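Local coordinates for putative branched chain amino acid ABC transporter, periplasmic amino acid-binding protein (Brucella ovis, PDB 4XFK) that probably binds branched-chain and related amino acids in the periplasm as the solute-binding component of an ABC transport system, at residues 266-271 and 299-304; 280-285 and 289-294. The protein carries 1 engineered substitution. All coordinates share one frame; numbering follows the deposited sequence.

Both contacts belong to the same run of chain, which goes from strand 263-266 through helix 274-288 and a loop into helix 296-312, and the whole of interaction 2 falls within the chain between the two halves of interaction 1. Interaction 1 (266-271 with 299-304) is small, wholly buried and almost entirely aromatic. Interaction 2 (280-285 with 289-294) is larger and only partly buried: its inner side is tyrosine, phenylalanine and proline, while its outer side carries a lysine, a glutamate and a tyrosine hydroxyl. Phe280 connects them, since its ring meets Phe268 and Phe301 of interaction 1 as well as Pro292. Val300 against Tyr284 gives a second link between the two.

Interaction 1 (266-271 and 299-304); sequences TPFNPE and AVFGLQ
The loop that leaves strand 263-266 passes the side of helix 296-312 at a distance, with Pro267 and Phe301 the nearest backbone pair at 9.0 Å between CA atoms, so that side chains have to bridge the gap. Phe301 does most of this. Its CG is anti to its own carbonyl carbon (chi1 -59°), and the ring reaches out from the helix to present its far edge to the loop. Phe301 CZ lies 3.8 Å from Phe268 CD1, and CE2 of the same ring comes to 4.0 Å from Phe268 CB. The two side chains cross at about a right angle, their ring planes 74° apart and their centroids separated by 5.9 Å. The carbonyl oxygen of Pro267 also lies near the plane of the Phe301 ring, 3.9 Å from CE2. Within the loop, Phe268 N donates to Thr266 OG1 over 3.1 Å, closing an ST turn, and Asn269 OD1 accepts from Glu271 N in an Asx turn. Phe280 of helix 274-288 meets both phenylalanine rings, edge-to-face with Phe268. The union of loop and helix is therefore carried by dispersion between buried rings; the ST and Asx turns shape the loop, and bonds from Thr266 and Asn269 to Gln357 tie it to strand 350-360 and not to helix 296-312.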
loop_
_atom_site.group_PDB
_atom_site.type_symbol
_atom_site.label_atom_id
_atom_site.label_comp_id
_atom_site.label_asym_id
_atom_site.label_seq_id
_atom_site.Cartn_x
_atom_site.Cartn_y
_atom_site.Cartn_z
ATOM N N THR A 266 6.167 -5.276 -5.027
ATOM C CA THR A 266 5.427 -5.180 -3.763
ATOM C C THR A 266 6.362 -5.444 -2.583
ATOM O O THR A 266 7.488 -5.889 -2.782
ATOM C CB THR A 266 4.268 -6.203 -3.672
ATOM O OG1 THR A 266 4.799 -7.464 -3.267
ATOM C CG2 THR A 266 3.491 -6.328 -4.969
ATOM N N PRO A 267 5.903 -5.177 -1.346
ATOM C CA PRO A 267 6.771 -5.446 -0.194
ATOM C C PRO A 267 6.925 -6.925 0.175
ATOM O O PRO A 267 7.562 -7.216 1.186
ATOM C CB PRO A 267 6.057 -4.722 0.960
ATOM C CG PRO A 267 5.124 -3.758 0.319
ATOM C CD PRO A 267 4.714 -4.386 -0.965
ATOM N N PHE A 268 6.373 -7.848 -0.608
ATOM C CA PHE A 268 6.321 -9.236 -0.158
ATOM C C PHE A 268 6.112 -10.246 -1.285
ATOM O O PHE A 268 5.420 -9.974 -2.273
ATOM C CB PHE A 268 5.192 -9.392 0.869
ATOM C CG PHE A 268 4.952 -10.814 1.299
ATOM C CD1 PHE A 268 5.812 -11.440 2.189
ATOM C CD2 PHE A 268 3.872 -11.529 0.805
ATOM C CE1 PHE A 268 5.596 -12.760 2.585
ATOM C CE2 PHE A 268 3.652 -12.849 1.198
ATOM C CZ PHE A 268 4.516 -13.456 2.083
ATOM N N ASN A 269 6.698 -11.425 -1.119
ATOM C CA ASN A 269 6.300 -12.579 -1.901
ATOM C C ASN A 269 6.565 -13.793 -1.016
ATOM O O ASN A 269 7.565 -13.820 -0.309
ATOM C CB ASN A 269 7.094 -12.643 -3.216
ATOM C CG ASN A 269 6.749 -13.854 -4.050
ATOM O OD1 ASN A 269 7.168 -14.964 -3.736
ATOM N ND2 ASN A 269 5.991 -13.650 -5.123
ATOM N N PRO A 270 5.666 -14.789 -1.027
ATOM C CA PRO A 270 5.857 -15.957 -0.156
ATOM C C PRO A 270 7.221 -16.645 -0.292
ATOM O O PRO A 270 7.687 -17.222 0.690
ATOM C CB PRO A 270 4.755 -16.916 -0.611
ATOM C CG PRO A 270 3.690 -16.034 -1.145
ATOM C CD PRO A 270 4.382 -14.841 -1.749
ATOM N N GLU A 271 7.828 -16.602 -1.479
ATOM C CA GLU A 271 9.104 -17.280 -1.739
ATOM C C GLU A 271 10.303 -16.346 -1.731
ATOM O O GLU A 271 11.401 -16.756 -2.109
ATOM C CB GLU A 271 9.115 -17.920 -3.124
ATOM C CG GLU A 271 7.986 -18.838 -3.464
ATOM C CD GLU A 271 8.107 -19.333 -4.893
ATOM O OE1 GLU A 271 7.176 -19.094 -5.685
ATOM O OE2 GLU A 271 9.146 -19.946 -5.227
ATOM N N ALA A 299 0.115 -3.661 5.365
ATOM C CA ALA A 299 -0.722 -3.440 6.537
ATOM C C ALA A 299 -0.243 -4.291 7.707
ATOM O O ALA A 299 -0.105 -3.793 8.833
ATOM C CB ALA A 299 -2.176 -3.708 6.222
ATOM N N VAL A 300 0.056 -5.559 7.450
ATOM C CA VAL A 300 0.558 -6.433 8.506
ATOM C C VAL A 300 1.932 -5.978 9.010
ATOM O O VAL A 300 2.152 -5.842 10.220
ATOM C CB VAL A 300 0.646 -7.903 8.041
ATOM C CG1 VAL A 300 1.371 -8.746 9.090
ATOM C CG2 VAL A 300 -0.743 -8.457 7.724
ATOM N N PHE A 301 2.856 -5.729 8.090
ATOM C CA PHE A 301 4.221 -5.397 8.489
ATOM C C PHE A 301 4.252 -4.039 9.204
ATOM O O PHE A 301 4.985 -3.844 10.178
ATOM C CB PHE A 301 5.182 -5.404 7.291
ATOM C CG PHE A 301 5.267 -6.727 6.550
ATOM C CD1 PHE A 301 4.828 -7.910 7.123
ATOM C CD2 PHE A 301 5.777 -6.771 5.257
ATOM C CE1 PHE A 301 4.900 -9.114 6.422
ATOM C CE2 PHE A 301 5.863 -7.974 4.558
ATOM C CZ PHE A 301 5.415 -9.139 5.137
ATOM N N GLY A 302 3.435 -3.107 8.732
ATOM C CA GLY A 302 3.327 -1.823 9.388
ATOM C C GLY A 302 2.821 -1.971 10.803
ATOM O O GLY A 302 3.337 -1.335 11.725
ATOM N N LEU A 303 1.812 -2.815 10.983
ATOM C CA LEU A 303 1.279 -3.033 12.323
ATOM C C LEU A 303 2.235 -3.841 13.194
ATOM O O LEU A 303 2.199 -3.719 14.413
ATOM C CB LEU A 303 -0.115 -3.651 12.276
ATOM C CG LEU A 303 -1.208 -2.719 11.751
ATOM C CD1 LEU A 303 -2.517 -3.481 11.534
ATOM C CD2 LEU A 303 -1.429 -1.556 12.704
ATOM N N GLN A 304 3.121 -4.629 12.582
ATOM C CA GLN A 304 4.210 -5.251 13.337
ATOM C C GLN A 304 5.189 -4.203 13.857
ATOM O O GLN A 304 5.630 -4.281 15.003
ATOM C CB GLN A 304 4.934 -6.320 12.513
ATOM C CG GLN A 304 4.072 -7.539 12.259
ATOM C CD GLN A 304 4.803 -8.667 11.556
ATOM O OE1 GLN A 304 5.970 -8.534 11.193
ATOM N NE2 GLN A 304 4.113 -9.790 11.360
#

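Interaction 2 (280-285 and 289-294)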
loop_
_atom_site.group_PDB
_atom_site.type_symbol
_atom_site.label_atom_id
_atom_site.label_comp_id
_atom_site.label_asym_id
_atom_site.label_seq_id
_atom_site.Cartn_x
_atom_site.Cartn_y
_atom_site.Cartn_z
ATOM N N PHE A 280 4.937 -17.086 7.143
ATOM C CA PHE A 280 3.947 -16.027 7.252
ATOM C C PHE A 280 2.769 -16.259 6.310
ATOM O O PHE A 280 1.625 -16.114 6.712
ATOM C CB PHE A 280 4.570 -14.664 6.981
ATOM C CG PHE A 280 3.556 -13.578 6.787
ATOM C CD1 PHE A 280 2.654 -13.256 7.796
ATOM C CD2 PHE A 280 3.478 -12.899 5.590
ATOM C CE1 PHE A 280 1.703 -12.268 7.607
ATOM C CE2 PHE A 280 2.537 -11.911 5.394
ATOM C CZ PHE A 280 1.643 -11.592 6.405
ATOM N N ALA A 281 3.049 -16.624 5.060
ATOM C CA ALA A 281 1.985 -16.877 4.091
ATOM C C ALA A 281 1.046 -17.952 4.618
ATOM O O ALA A 281 -0.173 -17.813 4.561
ATOM C CB ALA A 281 2.567 -17.292 2.741
ATOM N N GLU A 282 1.617 -19.028 5.150
ATOM C CA GLU A 282 0.802 -20.125 5.665
ATOM C C GLU A 282 -0.008 -19.727 6.902
ATOM O O GLU A 282 -1.174 -20.107 7.034
ATOM C CB GLU A 282 1.676 -21.344 5.960
ATOM C CG GLU A 282 2.263 -22.005 4.710
ATOM C CD GLU A 282 1.205 -22.670 3.846
ATOM O OE1 GLU A 282 0.204 -23.141 4.413
ATOM O OE2 GLU A 282 1.365 -22.720 2.604
ATOM N N ASP A 283 0.595 -18.969 7.813
ATOM C CA ASP A 283 -0.126 -18.561 9.012
ATOM C C ASP A 283 -1.255 -17.595 8.666
ATOM O O ASP A 283 -2.364 -17.698 9.201
ATOM C CB ASP A 283 0.804 -17.926 10.044
ATOM C CG ASP A 283 0.101 -17.663 11.354
ATOM O OD1 ASP A 283 -0.183 -18.642 12.074
ATOM O OD2 ASP A 283 -0.184 -16.486 11.661
ATOM N N TYR A 284 -0.981 -16.666 7.760
ATOM C CA TYR A 284 -1.993 -15.709 7.340
ATOM C C TYR A 284 -3.169 -16.422 6.681
ATOM O O TYR A 284 -4.322 -16.074 6.919
ATOM C CB TYR A 284 -1.374 -14.679 6.392
ATOM C CG TYR A 284 -2.243 -13.475 6.150
ATOM C CD1 TYR A 284 -2.206 -12.392 7.020
ATOM C CD2 TYR A 284 -3.107 -13.421 5.066
ATOM C CE1 TYR A 284 -3.010 -11.281 6.814
ATOM C CE2 TYR A 284 -3.906 -12.310 4.850
ATOM C CZ TYR A 284 -3.852 -11.244 5.734
ATOM O OH TYR A 284 -4.634 -10.121 5.553
ATOM N N LYS A 285 -2.887 -17.420 5.849
ATOM C CA LYS A 285 -3.966 -18.216 5.270
ATOM C C LYS A 285 -4.758 -18.987 6.331
ATOM O O LYS A 285 -5.982 -19.075 6.249
ATOM C CB LYS A 285 -3.439 -19.170 4.187
ATOM C CG LYS A 285 -4.540 -20.015 3.555
ATOM C CD LYS A 285 -4.047 -20.856 2.393
ATOM C CE LYS A 285 -5.195 -21.640 1.768
ATOM N NZ LYS A 285 -4.747 -22.400 0.567
ATOM N N GLY A 289 -8.059 -17.319 5.738
ATOM C CA GLY A 289 -8.620 -18.135 4.680
ATOM C C GLY A 289 -7.934 -17.984 3.327
ATOM O O GLY A 289 -8.203 -18.771 2.422
ATOM N N HIS A 290 -7.057 -16.986 3.171
ATOM C CA HIS A 290 -6.346 -16.795 1.907
ATOM C C HIS A 290 -4.896 -16.396 2.145
ATOM O O HIS A 290 -4.548 -15.869 3.201
ATOM C CB HIS A 290 -7.043 -15.740 1.035
ATOM C CG HIS A 290 -7.184 -14.405 1.698
ATOM N ND1 HIS A 290 -8.302 -14.049 2.420
ATOM C CD2 HIS A 290 -6.342 -13.347 1.761
ATOM C CE1 HIS A 290 -8.148 -12.825 2.893
ATOM N NE2 HIS A 290 -6.966 -12.378 2.511
ATOM N N TYR A 291 -4.048 -16.661 1.160
ATOM C CA TYR A 291 -2.668 -16.205 1.205
ATOM C C TYR A 291 -2.630 -14.680 1.091
ATOM O O TYR A 291 -3.469 -14.070 0.426
ATOM C CB TYR A 291 -1.863 -16.839 0.069
ATOM C CG TYR A 291 -1.532 -18.302 0.269
ATOM C CD1 TYR A 291 -0.750 -18.716 1.343
ATOM C CD2 TYR A 291 -1.978 -19.265 -0.625
ATOM C CE1 TYR A 291 -0.433 -20.055 1.524
ATOM C CE2 TYR A 291 -1.659 -20.602 -0.458
ATOM C CZ TYR A 291 -0.892 -20.993 0.618
ATOM O OH TYR A 291 -0.578 -22.326 0.775
ATOM N N PRO A 292 -1.655 -14.046 1.748
ATOM C CA PRO A 292 -1.582 -12.581 1.722
ATOM C C PRO A 292 -1.020 -12.057 0.404
ATOM O O PRO A 292 -0.059 -12.595 -0.142
ATOM C CB PRO A 292 -0.634 -12.262 2.881
ATOM C CG PRO A 292 0.259 -13.470 2.950
ATOM C CD PRO A 292 -0.598 -14.647 2.581
ATOM N N SER A 293 -1.626 -11.000 -0.112
ATOM C CA SER A 293 -1.101 -10.359 -1.314
ATOM C C SER A 293 -1.598 -8.924 -1.357
ATOM O O SER A 293 -2.351 -8.496 -0.480
ATOM C CB SER A 293 -1.556 -11.097 -2.572
ATOM O OG SER A 293 -2.950 -10.935 -2.762
ATOM N N TYR A 294 -1.152 -8.183 -2.371
ATOM C CA TYR A 294 -1.723 -6.882 -2.682
ATOM C C TYR A 294 -1.560 -5.970 -1.444
ATOM O O TYR A 294 -0.433 -5.823 -0.959
ATOM C CB TYR A 294 -3.161 -7.108 -3.178
ATOM C CG TYR A 294 -4.019 -5.896 -3.520
ATOM C CD1 TYR A 294 -3.511 -4.798 -4.209
ATOM C CD2 TYR A 294 -5.363 -5.873 -3.151
ATOM C CE1 TYR A 294 -4.329 -3.711 -4.512
ATOM C CE2 TYR A 294 -6.181 -4.803 -3.445
ATOM C CZ TYR A 294 -5.651 -3.723 -4.118
ATOM O OH TYR A 294 -6.442 -2.637 -4.422
#
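Tyr291 and Lys285 meet ring against chain: the lysine, fully extended with CG anti to its backbone N, lays CD over the centre of the tyrosine ring, 3.6 Å from the centroid, in a CH-pi contact. The same ring turns its edge to the helix, where Tyr291 CD1 lies 3.4 Å from Ala281 O. At its end, Tyr291 OH donates to Glu282 OE2 over 2.7 Å, reaching the syn side of the carboxylate but 32° out of its plane. Glu282 bends at its second torsion to bring the carboxylate alongside the phenol, the two planes 77° apart. Lysine chain over the face and carboxylate at the rim together restrain the ring.

On the inner side, Pro292 and Tyr284 run antiparallel, and Pro292 CB lies over one face of the Tyr284 ring, 3.5 Å from Tyr284 CD2 and offset toward the rim. Pro292 CG lies 3.7 Å from Phe280 CE2, and Pro292 CD packs against Ala281 CA. Tyr284 also turns an edge toward the face of His290 in an offset edge-to-face pair, with planes at 72°. The two side chains run abreast, and Glu296 OE2 is hydrogen-bonded to Tyr284 OH and His290 NE2 alike, tying this pair to the start of helix 296-312.

Gly289, the first residue beyond the helix to leave helical angles, does so with positive phi, a conformation readily taken by glycine, which has no side chain; Gly289 N gives a 2.8 Å bond to Lys285 O. His290 O, just beyond, sits 3.2 Å from Lys285 CA in a CA-H...O contact and at the edge of the Tyr284 ring. This is a helix C-terminus ended by a glycine with positive phi, from which the chain folds back along helix 274-288 to join two successive helices of a periplasmic binding protein.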